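Local coordinates for protein 3-keto-5-aminohexanoate cleavage enzyme (Burkholderia xenovorans LB400, PDB 3E49) that probably cleaves beta-keto acids such as 3-keto-5-aminohexanoate, using a zinc ion bound in a TIM barrel, at residues 123-128 against 139-144; 243-248 against 278-283. All blocks are in the same frame, centred on the assembly; numbering follows the deposited sequence.

How the interactions relate
Both interactions are packed by side chains, but they sit at different depths. Interaction 2 is buried. It joins two outer helices of the TIM barrel, 240-248 and 273-286, through alanine, isoleucine, valine and one serine. Interaction 1 is partly buried and lies farther from the chain centre. It joins the loop after strand 117-118 to helix 134-141 and the residues after it, through two leucines and a selenomethionine, with a salt bridge beside them. The two contacts share no helix or strand. The centres of interactions 1 and 2 are about 29 Å apart, and their nearest atoms about 16 Å. Each also lies close to another subunit, the second for interaction 1, the third for interaction 2.

Interaction 1 of 2, residues 123-128 against 139-144; sequences PMLERF and HLERSR
Leu140 and Leu125 carry most of this contact, and their side chains cross obliquely. Leu140 CD1 lies 3.7 Å from Leu125 CD2, and Leu140 CB lies 3.9 Å from Leu125 CG. The branch point of Leu125 thus lies near CB of Leu140, while one of its methyls meets a methyl of the partner. With CG of Leu125 anti to its carbonyl carbon (chi1 -68°), the isobutyl group extends to Leu140. The other methyl of Leu125, CD1, lies by the carboxylate of Glu141, 4.0 Å from OE1. The selenomethionine Met124 comes to Leu140 from another side. Its chain bends at the last torsion and crosses Leu140 at about a right angle. Its CE end lies at the CD2 methyl, but the modelled spacing there is too short to be trusted.

The contact belongs to the excursion between strands 109-113 and 168-173 of the TIM barrel. Segment 123-128 is a turn of helical shape after strand 117-118, and segment 139-144 begins on helix 134-141. Phe131 also touches Leu140. The side chain of Met124 is about 13 Å from the bound zinc ion.

Glu141 is held by Arg144 of its own segment. NE of Arg144 gives a 2.9 Å bond to OE2 of Glu141, within a salt bridge. OE2 accepts with its syn lone pair, and it lies almost in the guanidinium plane. This bond limits the rotation of the carboxylate next to Leu125. Arg144 also makes a cation-pi contact with Tyr122 and packs on Ala153 of the second subunit. Ser143 OG donates to Leu140 O at 2.6 Å and is hydrogen-bonded to Leu121 N as well.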
loop_
_atom_site.group_PDB
_atom_site.type_symbol
_atom_site.label_atom_id
_atom_site.label_comp_id
_atom_site.label_asym_id
_atom_site.label_seq_id
_atom_site.Cartn_x
_atom_site.Cartn_y
_atom_site.Cartn_z
ATOM N N PRO A 123 -17.075 -21.406 -12.694
ATOM C CA PRO A 123 -17.989 -21.090 -11.581
ATOM C C PRO A 123 -19.337 -20.467 -11.989
ATOM O O PRO A 123 -20.278 -20.486 -11.204
ATOM C CB PRO A 123 -17.164 -20.119 -10.723
ATOM C CG PRO A 123 -15.772 -20.533 -10.992
ATOM C CD PRO A 123 -15.777 -20.738 -12.491
HETATM N N MSE A 124 -19.416 -19.887 -13.184
HETATM C CA MSE A 124 -20.665 -19.339 -13.693
HETATM C C MSE A 124 -21.717 -20.421 -13.852
HETATM O O MSE A 124 -22.899 -20.122 -13.855
HETATM C CB MSE A 124 -20.439 -18.617 -15.011
HETATM C CG MSE A 124 -19.681 -17.327 -14.822
HETATM SE SE MSE A 124 -19.300 -16.409 -16.526
HETATM C CE MSE A 124 -18.122 -17.587 -17.184
ATOM N N LEU A 125 -21.302 -21.670 -13.992
ATOM C CA LEU A 125 -22.262 -22.774 -14.061
ATOM C C LEU A 125 -23.056 -22.939 -12.743
ATOM O O LEU A 125 -24.039 -23.672 -12.690
ATOM C CB LEU A 125 -21.562 -24.083 -14.388
ATOM C CG LEU A 125 -20.971 -24.218 -15.765
ATOM C CD1 LEU A 125 -20.048 -25.390 -15.814
ATOM C CD2 LEU A 125 -22.086 -24.349 -16.795
ATOM N N GLU A 126 -22.626 -22.282 -11.680
ATOM C CA GLU A 126 -23.378 -22.325 -10.431
ATOM C C GLU A 126 -24.601 -21.425 -10.557
ATOM O O GLU A 126 -25.624 -21.703 -9.949
ATOM C CB GLU A 126 -22.485 -21.930 -9.251
ATOM C CG GLU A 126 -21.402 -23.009 -8.993
ATOM C CD GLU A 126 -20.096 -22.493 -8.368
ATOM O OE1 GLU A 126 -20.037 -21.330 -7.861
ATOM O OE2 GLU A 126 -19.112 -23.292 -8.409
ATOM N N ARG A 127 -24.512 -20.365 -11.358
ATOM C CA ARG A 127 -25.644 -19.453 -11.531
ATOM C C ARG A 127 -26.502 -19.800 -12.744
ATOM O O ARG A 127 -27.720 -19.666 -12.691
ATOM C CB ARG A 127 -25.198 -17.979 -11.585
ATOM C CG ARG A 127 -26.322 -17.051 -12.056
ATOM C CD ARG A 127 -26.030 -15.546 -11.993
ATOM N NE ARG A 127 -26.322 -14.943 -10.686
ATOM C CZ ARG A 127 -25.419 -14.566 -9.772
ATOM N NH1 ARG A 127 -24.107 -14.689 -9.996
ATOM N NH2 ARG A 127 -25.839 -14.032 -8.621
ATOM N N PHE A 128 -25.873 -20.244 -13.828
ATOM C CA PHE A 128 -26.589 -20.565 -15.055
ATOM C C PHE A 128 -26.495 -22.045 -15.288
ATOM O O PHE A 128 -25.415 -22.577 -15.545
ATOM C CB PHE A 128 -26.034 -19.769 -16.230
ATOM C CG PHE A 128 -25.994 -18.317 -15.964
ATOM C CD1 PHE A 128 -27.117 -17.547 -16.130
ATOM C CD2 PHE A 128 -24.845 -17.723 -15.481
ATOM C CE1 PHE A 128 -27.087 -16.200 -15.849
ATOM C CE2 PHE A 128 -24.804 -16.383 -15.188
ATOM C CZ PHE A 128 -25.924 -15.610 -15.380
ATOM N N HIS A 139 -18.250 -24.310 -23.299
ATOM C CA HIS A 139 -17.430 -23.086 -23.222
ATOM C C HIS A 139 -17.021 -22.797 -21.770
ATOM O O HIS A 139 -15.841 -22.563 -21.486
ATOM C CB HIS A 139 -18.221 -21.936 -23.850
ATOM C CG HIS A 139 -17.772 -20.565 -23.467
ATOM N ND1 HIS A 139 -16.715 -19.926 -24.082
ATOM C CD2 HIS A 139 -18.312 -19.663 -22.611
ATOM C CE1 HIS A 139 -16.590 -18.710 -23.580
ATOM N NE2 HIS A 139 -17.545 -18.526 -22.686
ATOM N N LEU A 140 -17.979 -22.939 -20.850
ATOM C CA LEU A 140 -17.755 -22.701 -19.443
ATOM C C LEU A 140 -16.991 -23.814 -18.744
ATOM O O LEU A 140 -16.052 -23.557 -17.981
ATOM C CB LEU A 140 -19.100 -22.491 -18.740
ATOM C CG LEU A 140 -19.865 -21.248 -19.199
ATOM C CD1 LEU A 140 -21.256 -21.202 -18.564
ATOM C CD2 LEU A 140 -19.070 -19.997 -18.853
ATOM N N GLU A 141 -17.354 -25.059 -19.013
ATOM C CA GLU A 141 -16.700 -26.134 -18.317
ATOM C C GLU A 141 -15.273 -26.295 -18.787
ATOM O O GLU A 141 -14.388 -26.495 -17.998
ATOM C CB GLU A 141 -17.481 -27.447 -18.449
ATOM C CG GLU A 141 -16.725 -28.650 -17.852
ATOM C CD GLU A 141 -16.189 -28.416 -16.417
ATOM O OE1 GLU A 141 -16.963 -27.910 -15.552
ATOM O OE2 GLU A 141 -14.999 -28.761 -16.173
ATOM N N ARG A 142 -15.047 -26.186 -20.081
ATOM C CA ARG A 142 -13.692 -26.386 -20.582
ATOM C C ARG A 142 -12.680 -25.311 -20.196
ATOM O O ARG A 142 -11.482 -25.472 -20.441
ATOM C CB ARG A 142 -13.693 -26.721 -22.074
ATOM C CG ARG A 142 -13.783 -28.256 -22.241
ATOM C CD ARG A 142 -14.154 -28.699 -23.613
ATOM N NE ARG A 142 -15.577 -29.029 -23.726
ATOM C CZ ARG A 142 -16.242 -29.138 -24.876
ATOM N NH1 ARG A 142 -15.637 -28.898 -26.037
ATOM N NH2 ARG A 142 -17.532 -29.454 -24.866
ATOM N N SER A 143 -13.147 -24.249 -19.539
ATOM C CA SER A 143 -12.245 -23.223 -19.031
ATOM C C SER A 143 -11.413 -23.784 -17.886
ATOM O O SER A 143 -10.329 -23.283 -17.614
ATOM C CB SER A 143 -13.034 -21.959 -18.614
ATOM O OG SER A 143 -13.850 -22.173 -17.473
ATOM N N ARG A 144 -11.915 -24.819 -17.206
ATOM C CA ARG A 144 -11.183 -25.413 -16.118
ATOM C C ARG A 144 -9.833 -26.008 -16.600
ATOM O O ARG A 144 -8.836 -25.953 -15.901
ATOM C CB ARG A 144 -12.067 -26.483 -15.452
ATOM C CG ARG A 144 -11.516 -27.103 -14.183
ATOM C CD ARG A 144 -12.370 -28.278 -13.742
ATOM N NE ARG A 144 -13.792 -27.944 -13.613
ATOM C CZ ARG A 144 -14.359 -27.477 -12.507
ATOM N NH1 ARG A 144 -13.636 -27.291 -11.403
ATOM N NH2 ARG A 144 -15.653 -27.198 -12.503
#

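Interaction 2 of 2, residues 243-248 against 278-283; sequences LASIGA and RKIRQV
This is a buried helix-to-helix contact on the outside of the TIM barrel, between helix 240-248 and helix 273-286. Strand 253-256 of the barrel lies between these helices in the sequence and runs beneath the contact. Ala244 touches Val254 of that strand, and Ile280 touches Val256. The short helical segments run in roughly the same direction. Their axes differ by 38° and come within 10.1 Å of each other.

Four side chains do the packing. Ala244 and Ser245 pack on Ile280 and Val283; CB of Ala244 points at the other helix, CB of Ser245 to one side. The terminal methyl of Ile280 makes the first link, with CD1 lying 3.6 Å from Ala244 CB. Ile280 puts CG1 anti to the backbone N, at chi1 -161°, and then turns at chi2 to bring CD1 to the other helix. The same methyl, CD1 of Ile280, lies 3.8 Å from the hydroxyl oxygen OG of Ser245.

Ser245 and Val283 form the second link, where the backbones are also nearest, at 6.5 Å between Ser245 CA and Val283 CA. The hydroxyl of Ser245 sits among apolar groups here. Its polar need is met within its own helix, since OG is hydrogen-bonded to Ile241 O. Leu287 of the third subunit packs on Ser245 too, so the contact borders a subunit interface. Beside Ile280 in the sequence, Lys279 NZ bonds to Glu285 O of the third subunit.

Val283 presents both its methyls to the serine: CG1 and CG2 each lie 3.5 Å from Ser245 OG.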
loop_
_atom_site.group_PDB
_atom_site.type_symbol
_atom_site.label_atom_id
_atom_site.label_comp_id
_atom_site.label_asym_id
_atom_site.label_seq_id
_atom_site.Cartn_x
_atom_site.Cartn_y
_atom_site.Cartn_z
ATOM N N LEU A 243 -15.315 -0.055 -8.912
ATOM C CA LEU A 243 -13.897 0.072 -9.244
ATOM C C LEU A 243 -13.683 1.197 -10.261
ATOM O O LEU A 243 -12.753 1.968 -10.141
ATOM C CB LEU A 243 -13.314 -1.290 -9.716
ATOM C CG LEU A 243 -13.205 -2.402 -8.619
ATOM C CD1 LEU A 243 -12.567 -3.677 -9.220
ATOM C CD2 LEU A 243 -12.349 -1.886 -7.435
ATOM N N ALA A 244 -14.576 1.324 -11.230
ATOM C CA ALA A 244 -14.448 2.416 -12.211
ATOM C C ALA A 244 -14.545 3.768 -11.476
ATOM O O ALA A 244 -13.875 4.727 -11.826
ATOM C CB ALA A 244 -15.569 2.327 -13.197
ATOM N N SER A 245 -15.413 3.824 -10.478
ATOM C CA SER A 245 -15.625 5.021 -9.665
ATOM C C SER A 245 -14.330 5.378 -8.917
ATOM O O SER A 245 -13.880 6.535 -8.906
ATOM C CB SER A 245 -16.770 4.781 -8.687
ATOM O OG SER A 245 -18.005 4.675 -9.358
ATOM N N ILE A 246 -13.735 4.377 -8.264
ATOM C CA ILE A 246 -12.474 4.603 -7.566
ATOM C C ILE A 246 -11.401 5.190 -8.526
ATOM O O ILE A 246 -10.718 6.126 -8.169
ATOM C CB ILE A 246 -12.015 3.336 -6.824
ATOM C CG1 ILE A 246 -13.014 3.051 -5.726
ATOM C CG2 ILE A 246 -10.546 3.465 -6.271
ATOM C CD1 ILE A 246 -12.748 1.692 -5.011
ATOM N N GLY A 247 -11.268 4.629 -9.736
ATOM C CA GLY A 247 -10.336 5.105 -10.716
ATOM C C GLY A 247 -10.697 6.480 -11.208
ATOM O O GLY A 247 -9.810 7.365 -11.250
ATOM N N ALA A 248 -11.983 6.726 -11.479
ATOM C CA ALA A 248 -12.423 8.021 -12.083
ATOM C C ALA A 248 -12.124 9.189 -11.123
ATOM O O ALA A 248 -11.672 10.287 -11.537
ATOM C CB ALA A 248 -13.925 7.976 -12.430
ATOM N N ARG A 278 -24.400 5.305 -18.982
ATOM C CA ARG A 278 -25.132 6.329 -18.203
ATOM C C ARG A 278 -24.873 6.225 -16.716
ATOM O O ARG A 278 -24.765 7.232 -16.029
ATOM C CB ARG A 278 -26.640 6.272 -18.481
ATOM C CG ARG A 278 -27.006 6.763 -19.878
ATOM C CD ARG A 278 -28.506 6.953 -20.075
ATOM N NE ARG A 278 -29.251 5.709 -20.024
ATOM C CZ ARG A 278 -29.465 4.901 -21.043
ATOM N NH1 ARG A 278 -29.003 5.196 -22.254
ATOM N NH2 ARG A 278 -30.160 3.795 -20.841
ATOM N N LYS A 279 -24.761 5.011 -16.216
ATOM C CA LYS A 279 -24.545 4.808 -14.789
ATOM C C LYS A 279 -23.193 5.369 -14.364
ATOM O O LYS A 279 -23.119 6.124 -13.416
ATOM C CB LYS A 279 -24.680 3.332 -14.421
ATOM C CG LYS A 279 -25.011 3.043 -12.956
ATOM C CD LYS A 279 -26.400 3.598 -12.632
ATOM C CE LYS A 279 -26.835 3.337 -11.212
ATOM N NZ LYS A 279 -27.927 4.314 -10.794
ATOM N N ILE A 280 -22.130 5.062 -15.093
ATOM C CA ILE A 280 -20.808 5.585 -14.732
ATOM C C ILE A 280 -20.768 7.088 -14.936
ATOM O O ILE A 280 -20.072 7.801 -14.223
ATOM C CB ILE A 280 -19.626 4.848 -15.424
ATOM C CG1 ILE A 280 -18.305 5.127 -14.648
ATOM C CG2 ILE A 280 -19.532 5.192 -16.996
ATOM C CD1 ILE A 280 -18.282 4.637 -13.129
ATOM N N ARG A 281 -21.550 7.587 -15.884
ATOM C CA ARG A 281 -21.621 9.003 -16.072
ATOM C C ARG A 281 -22.258 9.765 -14.896
ATOM O O ARG A 281 -21.904 10.904 -14.652
ATOM C CB ARG A 281 -22.251 9.348 -17.428
ATOM C CG ARG A 281 -21.313 9.082 -18.552
ATOM C CD ARG A 281 -21.942 9.598 -19.809
ATOM N NE ARG A 281 -22.255 11.014 -19.670
ATOM C CZ ARG A 281 -23.203 11.640 -20.356
ATOM N NH1 ARG A 281 -23.989 10.986 -21.181
ATOM N NH2 ARG A 281 -23.420 12.909 -20.154
ATOM N N GLN A 282 -23.097 9.109 -14.096
ATOM C CA GLN A 282 -23.660 9.731 -12.892
ATOM C C GLN A 282 -22.520 10.046 -11.914
ATOM O O GLN A 282 -22.472 11.123 -11.315
ATOM C CB GLN A 282 -24.652 8.764 -12.219
ATOM C CG GLN A 282 -25.974 8.602 -12.972
ATOM C CD GLN A 282 -27.033 7.768 -12.223
ATOM O OE1 GLN A 282 -26.721 6.949 -11.348
ATOM N NE2 GLN A 282 -28.296 7.968 -12.591
ATOM N N VAL A 283 -21.611 9.093 -11.773
ATOM C CA VAL A 283 -20.387 9.256 -10.960
ATOM C C VAL A 283 -19.473 10.323 -11.539
ATOM O O VAL A 283 -19.031 11.255 -10.845
ATOM C CB VAL A 283 -19.652 7.926 -10.787
ATOM C CG1 VAL A 283 -18.335 8.133 -9.961
ATOM C CG2 VAL A 283 -20.588 6.905 -10.128
#